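Local coordinates for nucleocapsid protein CP17 (Extra small virus, PDB 6JJA) that forms the T=1 icosahedral capsid of a single-stranded RNA satellite virus of prawns, a shell of sixty jelly-roll subunits that binds calcium where subunits meet, at the calcium ion site. Numbering follows the deposited sequence. Chains: chain A/B/C, Nucleocapsid protein CP17.

The calcium ion site. Residues chain A 49-50, 171, 173-174; chain B 82-83; chain C 116. With CA (calcium ion), chain D.
The carboxamide of A:Asn50 has the aliphatic CB of C:Gln116 over one face, 4.2 Å from A:Asn50 ND2; the amide of C:Gln116 lies further away on the same side, the two amide planes 31° apart. At the edges, the calcium ion lies beyond the OD1 tip, close to the plane, and the backbone of A:Glu173 lies toward ND2. A chi1 of -61° in A:Asn50 puts CG anti to the carbonyl carbon, beside the backbone N. The modelled separation of A:Asn50 OD1 from the ion, 1.7 Å, is too short for calcium, so it supports the identity of the ligand but not a bond length. A:Asn50 ND2 donates to the main-chain carbonyl A:Glu173 O at 3.0 Å, standing above the carbonyl plane in a bent bond. A:Glu173 O also binds the ion at 2.3 Å; the hydrogen bond may help to orient the amide. The flat carboxylate of A:Asp171, at the end of strand 162-171, reaches in with CG anti to the backbone N (chi1 -165°) and binds through one branch, A:Asp171 OD2 lying 2.4 Å from the ion. These three oxygens subtend angles near or somewhat above a right angle, compatible with part of a larger shell whose waters may be unseen. From chain B, the carbonyl O of B:Lys82, in the 3-10 helix 81-83, lies 3.1 Å from the ion, probably a loosely modelled ligand. On the chain C side, the A:Gln174 and C:Gln116 side chains run antiparallel with amides nearly perpendicular, C:Gln116 NE2 coming 3.4 Å from the carbonyl carbon C of A:Gln174. Calcium is thus held by the C-terminal segment and the A:Asn50 loop of one subunit where three subunits meet, and probably helps to stabilise the capsid there.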
ATOM      1  N   GLY A  49     -55.237  21.682  36.600  1.00 34.15           N
ATOM      2  CA  GLY A  49     -55.809  22.147  37.848  1.00 34.15           C
ATOM      3  C   GLY A  49     -55.720  21.126  38.961  1.00 34.15           C
ATOM      4  O   GLY A  49     -55.523  21.483  40.124  1.00 34.15           O
ATOM      5  N   ASN A  50     -55.876  19.852  38.626  1.00 33.05           N
ATOM      6  CA  ASN A  50     -55.776  18.764  39.592  1.00 33.05           C
ATOM      7  C   ASN A  50     -54.708  17.805  39.102  1.00 33.05           C
ATOM      8  O   ASN A  50     -55.006  16.890  38.315  1.00 33.05           O
ATOM      9  CB  ASN A  50     -57.107  18.060  39.772  1.00 33.05           C
ATOM     10  CG  ASN A  50     -58.172  18.968  40.294  1.00 33.05           C
ATOM     11  OD1 ASN A  50     -57.929  19.861  41.102  1.00 33.05           O
ATOM     12  ND2 ASN A  50     -59.369  18.746  39.835  1.00 33.05           N
ATOM     13  N   ASP A 171     -56.535  15.059  42.798  1.00 32.92           N
ATOM     14  CA  ASP A 171     -57.694  15.733  43.356  1.00 32.92           C
ATOM     15  C   ASP A 171     -58.901  15.533  42.455  1.00 32.92           C
ATOM     16  O   ASP A 171     -58.783  15.481  41.232  1.00 32.92           O
ATOM     17  CB  ASP A 171     -57.386  17.217  43.518  1.00 32.92           C
ATOM     18  CG  ASP A 171     -58.374  17.937  44.399  1.00 32.92           C
ATOM     19  OD1 ASP A 171     -58.980  17.285  45.271  1.00 32.92           O
ATOM     20  OD2 ASP A 171     -58.525  19.167  44.218  1.00 32.92           O
ATOM     21  N   GLU A 173     -61.858  17.557  43.158  1.00 38.53           N
ATOM     22  CA  GLU A 173     -62.641  18.779  43.187  1.00 38.53           C
ATOM     23  C   GLU A 173     -62.150  19.749  42.124  1.00 38.53           C
ATOM     24  O   GLU A 173     -60.960  20.073  42.057  1.00 38.53           O
ATOM     25  CB  GLU A 173     -62.577  19.408  44.574  1.00 38.53           C
ATOM     26  CG  GLU A 173     -62.661  18.399  45.697  1.00 38.53           C
ATOM     27  CD  GLU A 173     -62.725  19.030  47.069  1.00 38.53           C
ATOM     28  OE1 GLU A 173     -63.833  19.412  47.496  1.00 38.53           O
ATOM     29  OE2 GLU A 173     -61.670  19.132  47.729  1.00 38.53           O
ATOM     30  N   GLN A 174     -63.079  20.215  41.296  1.00 40.82           N
ATOM     31  CA  GLN A 174     -62.765  21.045  40.150  1.00 40.82           C
ATOM     32  C   GLN A 174     -63.020  22.515  40.454  1.00 40.82           C
ATOM     33  O   GLN A 174     -64.040  22.871  41.045  1.00 40.82           O
ATOM     34  CB  GLN A 174     -63.588  20.604  38.939  1.00 40.82           C
ATOM     35  CG  GLN A 174     -63.280  19.223  38.419  1.00 40.82           C
ATOM     36  CD  GLN A 174     -61.891  19.110  37.846  1.00 40.82           C
ATOM     37  OE1 GLN A 174     -61.324  20.093  37.368  1.00 40.82           O
ATOM     38  NE2 GLN A 174     -61.332  17.909  37.881  1.00 40.82           N
TER
ATOM     39  N   LYS B  82     -56.184  25.354  45.789  1.00 35.14           N
ATOM     40  CA  LYS B  82     -57.030  24.843  44.731  1.00 35.14           C
ATOM     41  C   LYS B  82     -56.348  23.761  43.919  1.00 35.14           C
ATOM     42  O   LYS B  82     -56.978  23.171  43.037  1.00 35.14           O
ATOM     43  CB  LYS B  82     -57.449  25.984  43.819  1.00 35.14           C
ATOM     44  CG  LYS B  82     -58.309  27.002  44.497  1.00 35.14           C
ATOM     45  CD  LYS B  82     -58.424  28.245  43.664  1.00 35.14           C
ATOM     46  CE  LYS B  82     -59.355  29.243  44.308  1.00 35.14           C
ATOM     47  NZ  LYS B  82     -60.742  28.716  44.383  1.00 35.14           N
ATOM     48  N   LEU B  83     -55.082  23.497  44.195  1.00 32.35           N
ATOM     49  CA  LEU B  83     -54.372  22.377  43.611  1.00 32.35           C
ATOM     50  C   LEU B  83     -54.413  21.141  44.495  1.00 32.35           C
ATOM     51  O   LEU B  83     -53.973  20.073  44.062  1.00 32.35           O
ATOM     52  CB  LEU B  83     -52.928  22.768  43.337  1.00 32.35           C
ATOM     53  CG  LEU B  83     -52.702  24.002  42.474  1.00 32.35           C
ATOM     54  CD1 LEU B  83     -51.309  24.474  42.669  1.00 32.35           C
ATOM     55  CD2 LEU B  83     -52.941  23.729  41.029  1.00 32.35           C
TER
ATOM     56  N   GLN C 116     -58.286  19.324  35.630  1.00 36.86           N
ATOM     57  CA  GLN C 116     -58.667  20.695  35.342  1.00 36.86           C
ATOM     58  C   GLN C 116     -57.502  21.394  34.669  1.00 36.86           C
ATOM     59  O   GLN C 116     -56.370  21.320  35.150  1.00 36.86           O
ATOM     60  CB  GLN C 116     -59.068  21.424  36.615  1.00 36.86           C
ATOM     61  CG  GLN C 116     -59.803  22.692  36.406  1.00 36.86           C
ATOM     62  CD  GLN C 116     -60.235  23.328  37.695  1.00 36.86           C
ATOM     63  OE1 GLN C 116     -59.474  23.384  38.657  1.00 36.86           O
ATOM     64  NE2 GLN C 116     -61.464  23.815  37.725  1.00 36.86           N
TER
HETATM   65 CA    CA D 201     -58.717  20.644  42.398  1.00 35.00          CA